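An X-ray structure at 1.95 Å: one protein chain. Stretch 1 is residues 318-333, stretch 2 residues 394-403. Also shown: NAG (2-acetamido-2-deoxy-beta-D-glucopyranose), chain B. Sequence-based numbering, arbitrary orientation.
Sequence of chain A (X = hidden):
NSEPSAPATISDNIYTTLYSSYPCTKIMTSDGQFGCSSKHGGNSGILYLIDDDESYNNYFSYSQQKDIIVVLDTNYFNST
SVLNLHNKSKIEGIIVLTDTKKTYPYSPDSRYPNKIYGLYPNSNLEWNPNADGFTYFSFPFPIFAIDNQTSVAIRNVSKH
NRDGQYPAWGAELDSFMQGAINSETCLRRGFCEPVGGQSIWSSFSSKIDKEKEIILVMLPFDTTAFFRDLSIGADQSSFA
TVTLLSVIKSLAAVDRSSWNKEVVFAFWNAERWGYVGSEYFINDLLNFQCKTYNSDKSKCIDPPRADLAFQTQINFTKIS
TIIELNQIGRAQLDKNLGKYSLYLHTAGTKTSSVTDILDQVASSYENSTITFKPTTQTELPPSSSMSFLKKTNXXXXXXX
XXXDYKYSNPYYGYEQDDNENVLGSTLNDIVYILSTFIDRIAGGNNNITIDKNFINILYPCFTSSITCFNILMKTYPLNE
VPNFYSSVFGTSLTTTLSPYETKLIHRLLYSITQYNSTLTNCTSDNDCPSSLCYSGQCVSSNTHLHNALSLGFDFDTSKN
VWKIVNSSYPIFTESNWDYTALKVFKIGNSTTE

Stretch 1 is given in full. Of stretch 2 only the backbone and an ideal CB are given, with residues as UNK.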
# COMPACT_ATOMS: atom_id res chain seq x y z
N LYS A 318 -6.59 21.96 -15.90
CA LYS A 318 -6.59 21.18 -17.12
C LYS A 318 -6.92 19.71 -16.95
O LYS A 318 -7.15 19.03 -17.92
CB LYS A 318 -5.26 21.26 -17.82
CG LYS A 318 -4.91 22.58 -18.42
CD LYS A 318 -5.82 22.98 -19.54
CE LYS A 318 -5.51 24.42 -19.92
NZ LYS A 318 -5.79 24.74 -21.33
N ILE A 319 -6.93 19.22 -15.72
CA ILE A 319 -7.37 17.84 -15.49
C ILE A 319 -8.87 17.75 -15.80
O ILE A 319 -9.70 18.41 -15.16
CB ILE A 319 -7.06 17.37 -14.06
CG1 ILE A 319 -5.56 17.48 -13.78
CG2 ILE A 319 -7.53 15.94 -13.84
CD1 ILE A 319 -5.19 17.33 -12.31
N SER A 320 -9.22 16.95 -16.80
CA SER A 320 -10.57 16.99 -17.36
C SER A 320 -11.31 15.67 -17.19
O SER A 320 -12.50 15.58 -17.51
CB SER A 320 -10.51 17.36 -18.84
OG SER A 320 -9.91 16.31 -19.59
N THR A 321 -10.60 14.65 -16.70
CA THR A 321 -11.17 13.33 -16.46
C THR A 321 -10.31 12.58 -15.46
O THR A 321 -9.10 12.56 -15.59
CB THR A 321 -11.26 12.48 -17.75
OG1 THR A 321 -12.13 13.10 -18.69
CG2 THR A 321 -11.78 11.08 -17.43
N ILE A 322 -10.93 11.96 -14.46
CA ILE A 322 -10.16 11.15 -13.52
C ILE A 322 -10.67 9.72 -13.53
O ILE A 322 -11.86 9.48 -13.32
CB ILE A 322 -10.24 11.71 -12.08
CG1 ILE A 322 -9.57 13.09 -12.02
CG2 ILE A 322 -9.59 10.74 -11.11
CD1 ILE A 322 -9.70 13.77 -10.66
N ILE A 323 -9.77 8.78 -13.80
CA ILE A 323 -10.07 7.36 -13.68
C ILE A 323 -9.24 6.77 -12.52
O ILE A 323 -8.02 6.90 -12.50
CB ILE A 323 -9.73 6.61 -14.99
CG1 ILE A 323 -10.31 7.34 -16.21
CG2 ILE A 323 -10.22 5.16 -14.94
CD1 ILE A 323 -11.82 7.33 -16.25
N GLU A 324 -9.91 6.12 -11.57
CA GLU A 324 -9.21 5.48 -10.46
C GLU A 324 -9.47 3.99 -10.42
O GLU A 324 -10.61 3.54 -10.57
CB GLU A 324 -9.61 6.10 -9.12
CG GLU A 324 -8.89 5.45 -7.91
CD GLU A 324 -9.25 6.10 -6.59
OE1 GLU A 324 -10.02 7.09 -6.61
OE2 GLU A 324 -8.77 5.61 -5.53
N LEU A 325 -8.41 3.22 -10.23
CA LEU A 325 -8.52 1.80 -9.97
C LEU A 325 -8.52 1.57 -8.46
O LEU A 325 -7.61 2.03 -7.79
CB LEU A 325 -7.37 1.04 -10.64
CG LEU A 325 -7.18 1.36 -12.12
CD1 LEU A 325 -6.11 0.45 -12.67
CD2 LEU A 325 -8.50 1.19 -12.89
N ASN A 326 -9.52 0.89 -7.92
CA ASN A 326 -9.56 0.73 -6.48
C ASN A 326 -10.23 -0.58 -6.07
O ASN A 326 -11.46 -0.63 -5.87
CB ASN A 326 -10.27 1.92 -5.84
CG ASN A 326 -9.92 2.05 -4.36
OD1 ASN A 326 -10.14 1.13 -3.58
ND2 ASN A 326 -9.33 3.19 -3.98
N GLN A 327 -9.39 -1.61 -5.94
CA GLN A 327 -9.75 -3.02 -5.73
C GLN A 327 -10.47 -3.61 -6.95
O GLN A 327 -11.70 -3.56 -7.06
CB GLN A 327 -10.59 -3.20 -4.46
CG GLN A 327 -9.93 -2.59 -3.21
CD GLN A 327 -10.50 -3.15 -1.91
OE1 GLN A 327 -9.97 -4.12 -1.35
NE2 GLN A 327 -11.59 -2.57 -1.45
N ILE A 328 -9.69 -4.19 -7.87
CA ILE A 328 -10.27 -4.68 -9.13
C ILE A 328 -9.89 -6.13 -9.44
O ILE A 328 -10.12 -6.62 -10.56
CB ILE A 328 -9.85 -3.78 -10.32
CG1 ILE A 328 -8.33 -3.76 -10.52
CG2 ILE A 328 -10.40 -2.35 -10.14
CD1 ILE A 328 -7.89 -3.06 -11.82
N GLY A 329 -9.36 -6.83 -8.43
CA GLY A 329 -8.83 -8.17 -8.62
C GLY A 329 -9.76 -9.29 -8.17
O GLY A 329 -9.45 -10.49 -8.29
N ARG A 330 -10.92 -8.91 -7.65
CA ARG A 330 -11.93 -9.91 -7.32
C ARG A 330 -13.26 -9.62 -7.97
O ARG A 330 -14.29 -9.64 -7.29
CB ARG A 330 -12.14 -10.01 -5.82
CG ARG A 330 -11.16 -10.90 -5.14
CD ARG A 330 -11.47 -11.00 -3.65
NE ARG A 330 -12.52 -11.95 -3.35
CZ ARG A 330 -12.35 -13.26 -3.17
NH1 ARG A 330 -11.14 -13.80 -3.31
NH2 ARG A 330 -13.39 -14.03 -2.87
N ALA A 331 -13.25 -9.35 -9.26
CA ALA A 331 -14.49 -9.17 -9.99
C ALA A 331 -15.42 -10.36 -9.71
O ALA A 331 -14.97 -11.50 -9.59
CB ALA A 331 -14.23 -9.01 -11.47
N GLN A 332 -16.72 -10.06 -9.57
CA GLN A 332 -17.75 -11.03 -9.17
C GLN A 332 -18.38 -11.75 -10.35
O GLN A 332 -18.85 -11.10 -11.29
CB GLN A 332 -18.86 -10.32 -8.39
CG GLN A 332 -18.40 -9.64 -7.14
CD GLN A 332 -17.91 -10.63 -6.12
OE1 GLN A 332 -18.69 -11.20 -5.35
NE2 GLN A 332 -16.60 -10.86 -6.10
N LEU A 333 -18.44 -13.07 -10.30
CA LEU A 333 -19.07 -13.84 -11.36
C LEU A 333 -20.57 -13.56 -11.45
O LEU A 333 -21.30 -13.66 -10.47
CB LEU A 333 -18.83 -15.33 -11.13
CG LEU A 333 -19.42 -16.26 -12.18
CD1 LEU A 333 -18.92 -15.91 -13.57
CD2 LEU A 333 -19.06 -17.69 -11.81
N UNK A 394 -16.36 19.65 -11.31
CA UNK A 394 -16.55 20.07 -12.70
C UNK A 394 -16.20 19.01 -13.74
O UNK A 394 -16.44 19.21 -14.94
CB UNK A 394 -15.71 21.32 -12.97
N UNK A 395 -15.62 17.90 -13.31
CA UNK A 395 -15.09 16.92 -14.24
C UNK A 395 -15.55 15.50 -13.92
O UNK A 395 -15.85 15.19 -12.77
CB UNK A 395 -13.56 16.98 -14.24
N UNK A 396 -15.61 14.63 -14.94
CA UNK A 396 -16.05 13.26 -14.69
C UNK A 396 -15.02 12.45 -13.90
O UNK A 396 -13.83 12.44 -14.23
CB UNK A 396 -16.35 12.56 -16.02
N UNK A 397 -15.49 11.79 -12.85
CA UNK A 397 -14.67 10.93 -12.02
C UNK A 397 -15.27 9.53 -12.02
O UNK A 397 -16.46 9.37 -11.76
CB UNK A 397 -14.56 11.48 -10.60
N UNK A 398 -14.45 8.55 -12.36
CA UNK A 398 -14.89 7.16 -12.39
C UNK A 398 -13.97 6.33 -11.53
O UNK A 398 -12.78 6.20 -11.83
CB UNK A 398 -14.93 6.62 -13.82
N UNK A 399 -14.51 5.81 -10.44
CA UNK A 399 -13.78 4.89 -9.59
C UNK A 399 -14.21 3.47 -9.96
O UNK A 399 -15.38 3.12 -9.87
CB UNK A 399 -14.03 5.18 -8.11
N UNK A 400 -13.26 2.66 -10.40
CA UNK A 400 -13.54 1.29 -10.80
C UNK A 400 -13.19 0.31 -9.67
O UNK A 400 -12.05 0.29 -9.22
CB UNK A 400 -12.76 0.94 -12.07
N UNK A 401 -14.16 -0.47 -9.21
CA UNK A 401 -13.95 -1.43 -8.13
C UNK A 401 -14.57 -2.77 -8.45
O UNK A 401 -15.26 -2.92 -9.47
CB UNK A 401 -14.52 -0.89 -6.82
N UNK A 402 -14.37 -3.74 -7.57
CA UNK A 402 -14.96 -5.07 -7.74
C UNK A 402 -16.15 -5.30 -6.81
O UNK A 402 -16.53 -6.45 -6.54
CB UNK A 402 -13.90 -6.15 -7.49
N UNK A 403 -16.76 -4.21 -6.34
CA UNK A 403 -17.91 -4.34 -5.44
C UNK A 403 -18.93 -3.23 -5.67
O UNK A 403 -18.58 -2.09 -5.98
CB UNK A 403 -17.45 -4.32 -3.98
C1 NAG B . -4.86 26.54 -16.25
C2 NAG B . -4.36 27.89 -16.70
C3 NAG B . -5.48 28.85 -17.03
C4 NAG B . -6.74 28.24 -17.57
C5 NAG B . -6.98 26.82 -17.09
C6 NAG B . -8.05 26.11 -17.86
C7 NAG B . -2.44 29.02 -15.91
C8 NAG B . -1.57 29.24 -14.72
N2 NAG B . -3.60 28.49 -15.65
O3 NAG B . -5.01 29.81 -17.96
O4 NAG B . -7.68 29.04 -16.91
O5 NAG B . -5.78 26.10 -17.21
O6 NAG B . -7.70 26.05 -19.23
O7 NAG B . -2.09 29.31 -17.01

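Stretch 2 runs parallel to strand 319-325, with 14° between the N-to-C directions of the two strands and a closest approach of 4.8 Å, so each position can be judged from its register and its CA-to-CB direction.

Position 394 has an ideal CB with no atom of stretch 1 within 5.5 Å. Stretch 1 sets no requirement, and the deposited Lys394 makes no contact with it.

At position 395, CA-to-CB points toward stretch 1, and the ideal CB lies 3.7 Å from Ser320 O. The neighbouring side chains of Ile319 and Ile322 offer an apolar surface, suited to Ile, Leu, Val or Met. The residue is Ile395, whose CD1 packs 3.9 Å from Ile322 CD1 and 4.1 Å from Ile319 CG2.

Position 396 points sideways. Its carbonyl accepts a hydrogen bond from Ile322 N (N to O 2.9 Å, 173°), but its own nitrogen donates none to stretch 1, and phi of -71° permits proline among many residues. Pro396 is found, its CD 3.2 Å from Ser320 O and its CG 3.7 Å from Thr321 OG1.

Position 397 pairs with Ile322 and shares its face of the sheet; phi/psi of -123/126 suits a beta-branched residue, though other apolar ones would serve. Val397 places CG2 4.1 Å from Ile322 CB.

Position 398 turns to the opposite face, beside Ile323, whose CD1 is 4.0 Å from the ideal CB. Val, Ile or Leu would fit. Its backbone donates to Ile322 O and accepts from Glu324 N, both with N to O of 2.9 Å. Val398 meets Ile323 CD1 through CB at 4.0 Å.

Position 399 lies beside Glu324, where the acid might favour a polar or basic partner; yet Asn326 ND2 already donates to Glu324 OE2 (2.9 Å, 165°), so an apolar residue is also reasonable. Val399 is deposited, with CG2 3.9 Å from Glu324 OE1 and CG1 4.0 Å from Asn326 CB.

Position 400 faces Leu325 CD2 and Ile328 CG2, 4.3 and 4.5 Å from the ideal CB, which favours a branched apolar chain. Ile400 sets CD1 4.2 Å from both Leu325 CD2 and Ile323 CG2, and CG2 4.0 Å from Ile328 CG2. The ladder continues through its backbone: N to Glu324 O is 2.8 Å, and O to Asn326 N is 2.9 Å.

At position 401 the ideal CB is a tight 3.2 Å from Asn326 O, a cost shared by every residue but glycine. CA-to-CB points sideways and phi/psi of -135/176 is extended, so several residues would suit, beta-branched ones among them. Thr401 places CG2 3.2 Å from Asn326 O, and its OG1 accepts from the backbone N of position 403 (3.1 Å, 167°).

Position 402 points toward the 327-331 loop, where Arg330 N is a free donor, inviting Asp or Asn. Asp402 OD2 accepts from Arg330 N (3.0 Å, 139°), while its N donates a weak bond to Gln327 O (2.7 Å, 117°).

Position 403 has no stretch 1 atom near its ideal CB, but Asn326 O is an acceptor and Gln327 NE2 a donor, so a polar chain reaching that way would suit. His403 NE2 hydrogen-bonds a water at 2.7 Å, which donates to Asn326 O (3.0 Å from the water) and accepts from Gln327 NE2 (3.1 Å).

Stretch 2 394-403: KIPVVVITDH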
# COMPACT_ATOMS: atom_id res chain seq x y z
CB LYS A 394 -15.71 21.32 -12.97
CG LYS A 394 -16.41 22.64 -12.72
CD LYS A 394 -16.92 22.77 -11.30
CE LYS A 394 -17.61 24.11 -11.10
NZ LYS A 394 -18.33 24.18 -9.80
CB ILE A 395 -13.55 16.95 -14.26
CG1 ILE A 395 -13.00 16.65 -12.87
CG2 ILE A 395 -13.05 18.30 -14.75
CD1 ILE A 395 -11.53 16.37 -12.87
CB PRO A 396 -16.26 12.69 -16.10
CG PRO A 396 -15.36 13.52 -16.96
CD PRO A 396 -15.39 14.89 -16.38
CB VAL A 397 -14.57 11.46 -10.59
CG1 VAL A 397 -13.83 10.47 -9.70
CG2 VAL A 397 -13.89 12.84 -10.56
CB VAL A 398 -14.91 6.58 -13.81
CG1 VAL A 398 -15.40 5.14 -13.77
CG2 VAL A 398 -15.80 7.44 -14.74
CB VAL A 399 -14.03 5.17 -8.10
CG1 VAL A 399 -13.21 4.24 -7.23
CG2 VAL A 399 -13.70 6.64 -7.78
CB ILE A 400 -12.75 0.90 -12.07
CG1 ILE A 400 -13.01 1.92 -13.20
CG2 ILE A 400 -13.08 -0.52 -12.50
CD1 ILE A 400 -12.30 1.57 -14.54
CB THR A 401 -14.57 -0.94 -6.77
OG1 THR A 401 -15.97 -1.25 -6.75
CG2 THR A 401 -14.38 0.56 -6.56
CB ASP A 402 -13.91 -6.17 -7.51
CG ASP A 402 -13.22 -6.06 -6.18
OD1 ASP A 402 -13.73 -5.35 -5.27
OD2 ASP A 402 -12.14 -6.69 -6.04
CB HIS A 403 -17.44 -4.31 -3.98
CG HIS A 403 -16.67 -3.08 -3.63
ND1 HIS A 403 -17.23 -2.00 -2.98
CD2 HIS A 403 -15.38 -2.73 -3.89
CE1 HIS A 403 -16.32 -1.05 -2.84
NE2 HIS A 403 -15.19 -1.47 -3.38
O HOH W 1 -12.72 -0.33 -3.19
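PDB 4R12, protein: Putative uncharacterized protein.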